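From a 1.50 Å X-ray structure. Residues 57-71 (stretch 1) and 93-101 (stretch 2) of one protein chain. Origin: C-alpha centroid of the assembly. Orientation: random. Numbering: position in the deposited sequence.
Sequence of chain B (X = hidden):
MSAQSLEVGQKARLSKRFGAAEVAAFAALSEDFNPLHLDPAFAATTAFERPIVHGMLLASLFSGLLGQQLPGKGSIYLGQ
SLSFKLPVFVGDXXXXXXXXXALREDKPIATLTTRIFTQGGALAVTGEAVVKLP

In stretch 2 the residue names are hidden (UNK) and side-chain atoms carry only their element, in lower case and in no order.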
ATOM      1  N   LEU B  57      -5.303  -1.714  -1.486  1.00 10.82           N
ATOM      2  CA  LEU B  57      -5.253  -3.100  -1.939  1.00 11.34           C
ATOM      3  C   LEU B  57      -4.832  -3.033  -3.416  1.00 11.50           C
ATOM      4  O   LEU B  57      -3.981  -3.804  -3.862  1.00 12.27           O
ATOM      5  CB  LEU B  57      -6.623  -3.787  -1.792  1.00 11.33           C
ATOM      6  CG  LEU B  57      -6.742  -5.207  -2.375  1.00 10.54           C
ATOM      7  CD1 LEU B  57      -5.601  -6.085  -1.883  1.00 11.40           C
ATOM      8  CD2 LEU B  57      -8.092  -5.807  -1.981  1.00 12.13           C
ATOM      9  N   LEU B  58      -5.419  -2.097  -4.161  1.00 11.14           N
ATOM     10  CA  LEU B  58      -5.059  -1.928  -5.568  1.00  9.80           C
ATOM     11  C   LEU B  58      -3.557  -1.644  -5.668  1.00 10.76           C
ATOM     12  O   LEU B  58      -2.849  -2.251  -6.470  1.00 12.60           O
ATOM     13  CB  LEU B  58      -5.827  -0.756  -6.189  1.00 10.48           C
ATOM     14  CG  LEU B  58      -7.355  -0.808  -6.236  1.00 10.19           C
ATOM     15  CD1 LEU B  58      -7.914   0.500  -6.793  1.00 12.32           C
ATOM     16  CD2 LEU B  58      -7.782  -1.983  -7.093  1.00 10.89           C
ATOM     17  N   ALA B  59      -3.076  -0.730  -4.826  1.00 11.71           N
ATOM     18  CA  ALA B  59      -1.668  -0.344  -4.836  1.00 12.36           C
ATOM     19  C   ALA B  59      -0.719  -1.480  -4.481  1.00 13.45           C
ATOM     20  O   ALA B  59       0.444  -1.470  -4.882  1.00 11.75           O
ATOM     21  CB  ALA B  59      -1.447   0.830  -3.893  1.00 11.21           C
ATOM     22  N   SER B  60      -1.211  -2.459  -3.732  1.00 12.17           N
ATOM     23  CA  SER B  60      -0.377  -3.589  -3.340  1.00 12.77           C
ATOM     24  C   SER B  60       0.089  -4.426  -4.532  1.00 13.40           C
ATOM     25  O   SER B  60       1.088  -5.141  -4.439  1.00 12.90           O
ATOM     26  CB  SER B  60      -1.123  -4.467  -2.333  1.00 15.69           C
ATOM     27  OG  SER B  60      -1.330  -3.759  -1.118  1.00 17.71           O
ATOM     28  N   LEU B  61      -0.623  -4.334  -5.654  1.00 12.97           N
ATOM     29  CA  LEU B  61      -0.239  -5.087  -6.844  1.00 13.59           C
ATOM     30  C   LEU B  61       1.122  -4.643  -7.369  1.00 14.45           C
ATOM     31  O   LEU B  61       1.812  -5.408  -8.041  1.00 15.41           O
ATOM     32  CB  LEU B  61      -1.291  -4.934  -7.946  1.00 14.00           C
ATOM     33  CG  LEU B  61      -2.607  -5.675  -7.685  1.00 14.82           C
ATOM     34  CD1 LEU B  61      -3.573  -5.420  -8.826  1.00 14.61           C
ATOM     35  CD2 LEU B  61      -2.340  -7.174  -7.539  1.00 15.54           C
ATOM     36  N   PHE B  62       1.512  -3.406  -7.073  1.00 13.08           N
ATOM     37  CA  PHE B  62       2.815  -2.928  -7.531  1.00 13.51           C
ATOM     38  C   PHE B  62       3.912  -3.770  -6.888  1.00 14.59           C
ATOM     39  O   PHE B  62       4.913  -4.087  -7.526  1.00 15.30           O
ATOM     40  CB  PHE B  62       3.013  -1.454  -7.162  1.00 11.28           C
ATOM     41  CG  PHE B  62       2.036  -0.513  -7.831  1.00 11.41           C
ATOM     42  CD1 PHE B  62       1.647   0.662  -7.192  1.00 11.25           C
ATOM     43  CD2 PHE B  62       1.509  -0.794  -9.091  1.00 11.48           C
ATOM     44  CE1 PHE B  62       0.746   1.545  -7.789  1.00 11.60           C
ATOM     45  CE2 PHE B  62       0.605   0.081  -9.704  1.00 11.42           C
ATOM     46  CZ  PHE B  62       0.220   1.254  -9.055  1.00 12.22           C
ATOM     47  N   SER B  63       3.712  -4.140  -5.626  1.00 14.42           N
ATOM     48  CA  SER B  63       4.690  -4.947  -4.904  1.00 15.77           C
ATOM     49  C   SER B  63       4.900  -6.264  -5.650  1.00 15.49           C
ATOM     50  O   SER B  63       6.025  -6.744  -5.775  1.00 16.70           O
ATOM     51  CB  SER B  63       4.208  -5.213  -3.473  1.00 17.01           C
ATOM     52  OG  SER B  63       5.290  -5.566  -2.626  1.00 19.11           O
ATOM     53  N   GLY B  64       3.808  -6.832  -6.155  1.00 16.43           N
ATOM     54  CA  GLY B  64       3.893  -8.077  -6.895  1.00 16.49           C
ATOM     55  C   GLY B  64       4.687  -7.936  -8.184  1.00 16.30           C
ATOM     56  O   GLY B  64       5.546  -8.761  -8.485  1.00 17.76           O
ATOM     57  N   LEU B  65       4.401  -6.894  -8.954  1.00 16.36           N
ATOM     58  CA  LEU B  65       5.119  -6.679 -10.205  1.00 15.75           C
ATOM     59  C   LEU B  65       6.588  -6.350  -9.966  1.00 16.37           C
ATOM     60  O   LEU B  65       7.475  -6.888 -10.635  1.00 16.59           O
ATOM     61  CB  LEU B  65       4.471  -5.550 -11.006  1.00 16.99           C
ATOM     62  CG  LEU B  65       3.204  -5.930 -11.769  1.00 17.29           C
ATOM     63  CD1 LEU B  65       2.595  -4.689 -12.412  1.00 18.81           C
ATOM     64  CD2 LEU B  65       3.549  -6.973 -12.826  1.00 17.07           C
ATOM     65  N   LEU B  66       6.845  -5.469  -9.007  1.00 15.88           N
ATOM     66  CA  LEU B  66       8.207  -5.059  -8.696  1.00 17.07           C
ATOM     67  C   LEU B  66       9.071  -6.202  -8.176  1.00 19.31           C
ATOM     68  O   LEU B  66      10.235  -6.327  -8.549  1.00 20.09           O
ATOM     69  CB  LEU B  66       8.187  -3.922  -7.669  1.00 15.51           C
ATOM     70  CG  LEU B  66       7.560  -2.596  -8.113  1.00 15.05           C
ATOM     71  CD1 LEU B  66       7.355  -1.692  -6.899  1.00 14.38           C
ATOM     72  CD2 LEU B  66       8.452  -1.921  -9.154  1.00 15.26           C
ATOM     73  N   GLY B  67       8.496  -7.045  -7.324  1.00 19.72           N
ATOM     74  CA  GLY B  67       9.262  -8.143  -6.761  1.00 23.12           C
ATOM     75  C   GLY B  67       9.305  -9.423  -7.573  1.00 24.22           C
ATOM     76  O   GLY B  67      10.235 -10.220  -7.428  1.00 25.08           O
ATOM     77  N   GLN B  68       8.318  -9.628  -8.436  1.00 23.62           N
ATOM     78  CA  GLN B  68       8.269 -10.847  -9.230  1.00 25.57           C
ATOM     79  C   GLN B  68       8.748 -10.704 -10.671  1.00 25.62           C
ATOM     80  O   GLN B  68       9.285 -11.655 -11.242  1.00 27.31           O
ATOM     81  CB  GLN B  68       6.844 -11.410  -9.227  1.00 28.27           C
ATOM     82  CG  GLN B  68       6.322 -11.770  -7.845  1.00 31.28           C
ATOM     83  CD  GLN B  68       7.061 -12.940  -7.220  1.00 33.38           C
ATOM     84  OE1 GLN B  68       6.857 -13.263  -6.051  1.00 35.65           O
ATOM     85  NE2 GLN B  68       7.920 -13.585  -8.000  1.00 36.18           N
ATOM     86  N   GLN B  69       8.577  -9.523 -11.256  1.00 23.20           N
ATOM     87  CA  GLN B  69       8.967  -9.333 -12.646  1.00 21.93           C
ATOM     88  C   GLN B  69       9.953  -8.217 -12.976  1.00 21.29           C
ATOM     89  O   GLN B  69      10.974  -8.460 -13.620  1.00 20.83           O
ATOM     90  CB  GLN B  69       7.713  -9.140 -13.504  1.00 22.49           C
ATOM     91  CG  GLN B  69       6.842 -10.381 -13.620  1.00 23.88           C
ATOM     92  CD  GLN B  69       5.608 -10.149 -14.467  1.00 24.60           C
ATOM     93  OE1 GLN B  69       5.693  -9.629 -15.582  1.00 25.21           O
ATOM     94  NE2 GLN B  69       4.451 -10.540 -13.946  1.00 25.71           N
ATOM     95  N   LEU B  70       9.655  -6.999 -12.540  1.00 18.54           N
ATOM     96  CA  LEU B  70      10.512  -5.866 -12.874  1.00 18.12           C
ATOM     97  C   LEU B  70      10.575  -4.829 -11.755  1.00 17.17           C
ATOM     98  O   LEU B  70       9.566  -4.196 -11.444  1.00 15.12           O
ATOM     99  CB  LEU B  70       9.967  -5.216 -14.145  1.00 17.69           C
ATOM    100  CG  LEU B  70      10.749  -4.077 -14.795  1.00 15.67           C
ATOM    101  CD1 LEU B  70      12.015  -4.633 -15.435  1.00 17.96           C
ATOM    102  CD2 LEU B  70       9.879  -3.405 -15.848  1.00 16.42           C
ATOM    103  N   PRO B  71      11.767  -4.606 -11.167  1.00 17.72           N
ATOM    104  CA  PRO B  71      13.065  -5.234 -11.454  1.00 19.23           C
ATOM    105  C   PRO B  71      13.092  -6.739 -11.207  1.00 21.29           C
ATOM    106  O   PRO B  71      13.899  -7.457 -11.801  1.00 23.24           O
ATOM    107  CB  PRO B  71      14.022  -4.482 -10.529  1.00 19.09           C
ATOM    108  CG  PRO B  71      13.366  -3.142 -10.375  1.00 18.75           C
ATOM    109  CD  PRO B  71      11.929  -3.536 -10.171  1.00 17.81           C
ATOM    110  N   UNK B  93     -12.202  -6.177 -12.887  1.00 15.46           N
ATOM    111  CA  UNK B  93     -10.790  -6.432 -13.136  1.00 16.23           C
ATOM    112  C   UNK B  93     -10.016  -5.124 -13.262  1.00 15.16           C
ATOM    113  O   UNK B  93     -10.577  -4.090 -13.619  1.00 15.85           O
ATOM    114  c   UNK B  93      -9.117  -8.275 -16.164  1.00 25.50           C
ATOM    115  c   UNK B  93      -9.201  -7.486 -14.868  1.00 22.53           C
ATOM    116  c   UNK B  93     -10.635  -7.253 -14.423  1.00 18.18           C
ATOM    117  o   UNK B  93      -9.085  -9.522 -16.109  1.00 28.67           O
ATOM    118  o   UNK B  93      -9.097  -7.643 -17.240  1.00 28.40           O
ATOM    119  N   UNK B  94      -8.735  -5.176 -12.916  1.00 13.74           N
ATOM    120  CA  UNK B  94      -7.852  -4.024 -13.054  1.00 13.62           C
ATOM    121  C   UNK B  94      -6.559  -4.516 -13.684  1.00 13.83           C
ATOM    122  O   UNK B  94      -6.276  -5.716 -13.704  1.00 13.81           O
ATOM    123  c   UNK B  94      -6.703  -4.345 -10.831  1.00 14.46           C
ATOM    124  c   UNK B  94      -7.484  -3.369 -11.699  1.00 13.26           C
ATOM    125  c   UNK B  94      -8.738  -2.885 -11.002  1.00 15.55           C
ATOM    126  N   UNK B  95      -5.782  -3.579 -14.209  1.00 12.48           N
ATOM    127  CA  UNK B  95      -4.498  -3.906 -14.805  1.00 12.74           C
ATOM    128  C   UNK B  95      -3.454  -3.022 -14.125  1.00 11.76           C
ATOM    129  O   UNK B  95      -3.613  -1.802 -14.067  1.00 12.64           O
ATOM    130  o   UNK B  95      -5.482  -4.473 -16.957  1.00 17.02           O
ATOM    131  c   UNK B  95      -3.126  -3.955 -16.924  1.00 13.56           C
ATOM    132  c   UNK B  95      -4.496  -3.641 -16.326  1.00 13.84           C
ATOM    133  N   UNK B  96      -2.421  -3.652 -13.576  1.00 11.97           N
ATOM    134  CA  UNK B  96      -1.341  -2.932 -12.909  1.00 11.36           C
ATOM    135  C   UNK B  96      -0.199  -2.873 -13.917  1.00 11.54           C
ATOM    136  O   UNK B  96       0.102  -3.872 -14.574  1.00 12.51           O
ATOM    137  c   UNK B  96      -0.909  -3.673 -11.650  1.00 13.31           C
ATOM    138  N   UNK B  97       0.425  -1.706 -14.041  1.00 10.43           N
ATOM    139  CA  UNK B  97       1.514  -1.522 -15.000  1.00 10.97           C
ATOM    140  C   UNK B  97       2.676  -0.756 -14.384  1.00 10.74           C
ATOM    141  O   UNK B  97       2.467   0.258 -13.718  1.00 12.18           O
ATOM    142  c   UNK B  97      -0.728  -0.594 -18.101  1.00 17.40           C
ATOM    143  c   UNK B  97      -0.153  -1.418 -16.954  1.00 14.77           C
ATOM    144  o   UNK B  97      -0.157   0.465 -18.446  1.00 17.63           O
ATOM    145  c   UNK B  97       1.005  -0.743 -16.225  1.00 11.45           C
ATOM    146  o   UNK B  97      -1.764  -1.015 -18.665  1.00 19.61           O
ATOM    147  N   UNK B  98       3.894  -1.252 -14.593  1.00 10.74           N
ATOM    148  CA  UNK B  98       5.086  -0.569 -14.105  1.00 11.39           C
ATOM    149  C   UNK B  98       6.039  -0.398 -15.279  1.00 12.12           C
ATOM    150  O   UNK B  98       6.047  -1.204 -16.212  1.00 12.24           O
ATOM    151  c   UNK B  98       4.850  -1.583 -11.796  1.00 11.90           C
ATOM    152  c   UNK B  98       5.814  -1.345 -12.961  1.00 11.35           C
ATOM    153  c   UNK B  98       6.405  -2.650 -13.480  1.00 12.09           C
ATOM    154  N   UNK B  99       6.816   0.676 -15.245  1.00 12.27           N
ATOM    155  CA  UNK B  99       7.780   0.955 -16.300  1.00 13.08           C
ATOM    156  C   UNK B  99       8.989   1.659 -15.706  1.00 12.67           C
ATOM    157  O   UNK B  99       8.844   2.611 -14.941  1.00 12.96           O
ATOM    158  o   UNK B  99       8.357   3.590 -20.404  1.00 18.27           O
ATOM    159  c   UNK B  99       7.579   3.088 -19.566  1.00 18.20           C
ATOM    160  c   UNK B  99       7.161   1.839 -17.385  1.00 13.70           C
ATOM    161  c   UNK B  99       8.188   2.329 -18.402  1.00 14.75           C
ATOM    162  o   UNK B  99       6.336   3.182 -19.653  1.00 19.15           O
ATOM    163  N   UNK B 100      10.181   1.187 -16.062  1.00 12.58           N
ATOM    164  CA  UNK B 100      11.405   1.804 -15.563  1.00 13.28           C
ATOM    165  C   UNK B 100      11.582   3.170 -16.218  1.00 13.09           C
ATOM    166  O   UNK B 100      11.574   3.281 -17.447  1.00 13.98           O
ATOM    167  c   UNK B 100      12.642   0.946 -15.888  1.00 12.99           C
ATOM    168  c   UNK B 100      13.894   1.636 -15.371  1.00 13.37           C
ATOM    169  c   UNK B 100      12.495  -0.439 -15.269  1.00 14.19           C
ATOM    170  N   UNK B 101      11.739   4.209 -15.401  1.00 13.51           N
ATOM    171  CA  UNK B 101      11.915   5.559 -15.931  1.00 14.38           C
ATOM    172  C   UNK B 101      13.298   6.129 -15.648  1.00 16.43           C
ATOM    173  O   UNK B 101      13.721   7.086 -16.295  1.00 16.96           O
ATOM    174  c   UNK B 101       9.464   6.087 -15.730  1.00 17.71           C
ATOM    175  o   UNK B 101      10.994   6.602 -13.930  1.00 16.98           O
ATOM    176  c   UNK B 101      10.866   6.538 -15.357  1.00 15.65           C
TER

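Stretch 2 runs as an extended strand beside the helix of residues 57-68, and the identity of each position follows from its side-chain atoms and surroundings. Position 93 carries three carbons in an unbranched chain, the third bearing two oxygens. This is a carboxylate at the end of a two-methylene arm, and it lies out of reach of stretch 1. The residue is Glu 93.

Position 94 has three carbons, one attached to CA and carrying the other two. CA-to-CB points toward the helix, and the two end carbons meet Leu 58 and Leu 61. The fork at the first carbon and the absence of any heteroatom define a valine. In Val 94, CG1 lies 4.1 Å from CD2 of Leu 58, and CG2 lies 3.9 Å from CD1 of Leu 61.

At position 95 the first carbon carries one oxygen and one carbon. CA-to-CB points away from the helix and the side chain makes no contact with it; its oxygen is hydrogen-bonded elsewhere in the structure. A hydroxyl would suit such a role, and the residue is Thr 95.

A single carbon is all that position 96 bears, and it packs on Leu 61 and Leu 65 where the backbones come close. The residue is Ala 96. CA of Leu 61 and CA of Ala 96 are 6.5 Å apart. CB of Ala 96 packs 3.9 Å from CB of Leu 61 and 3.7 Å from CD1 of Leu 65, and that same CD1 lies 3.4 Å from the backbone O of Ala 96.

Position 97 repeats the pattern of three carbons ending in two oxygens, and CA-to-CB points away from the helix. Its contacts with stretch 1 are through the backbone: N lies 4.0 Å from CD1 of Leu 65, and O lies 4.4 Å from CE2 of Phe 62. It is Glu 97.

Position 98 again shows one carbon carrying two others. CA-to-CB points toward stretch 1, the end carbons meet Phe 62, Leu 65 and Leu 70, and the covered area is the largest in the contact. This is Val 98. Its CG1 is 3.9 Å from CD1 of Leu 65 and 4.4 Å from CD2 of Phe 62, while CG2 is 4.3 Å from CD2 of Leu 70.

At position 99, three carbons in line end in two oxygens, CA-to-CB points away from stretch 1, and no contact is made; this is Glu 99. Position 100 has a forked set of three carbons, set sideways at CA-to-CB and touching Leu 70. It is Val 100, with CG2 4.0 Å from CD2 of Leu 70. Position 101, a carbon bearing one oxygen and one carbon, lies beyond reach and is Thr 101.

The contact rests on strand alternation. Residues 94, 96 and 98 direct small or branched apolar groups at the helix, whereas at 95, 97 and 99, which carry polar side chains, CA-to-CB points away. Leu 58, Leu 61 and Leu 65 follow the strand in register, and Leu 70, beyond the helix, extends the packing to Val 100. No hydrogen bond crosses between the stretches; the interface consists of apolar packing, with 512 Å² buried in total.

Stretch 2, residues 93-101: EVTAEVEVT
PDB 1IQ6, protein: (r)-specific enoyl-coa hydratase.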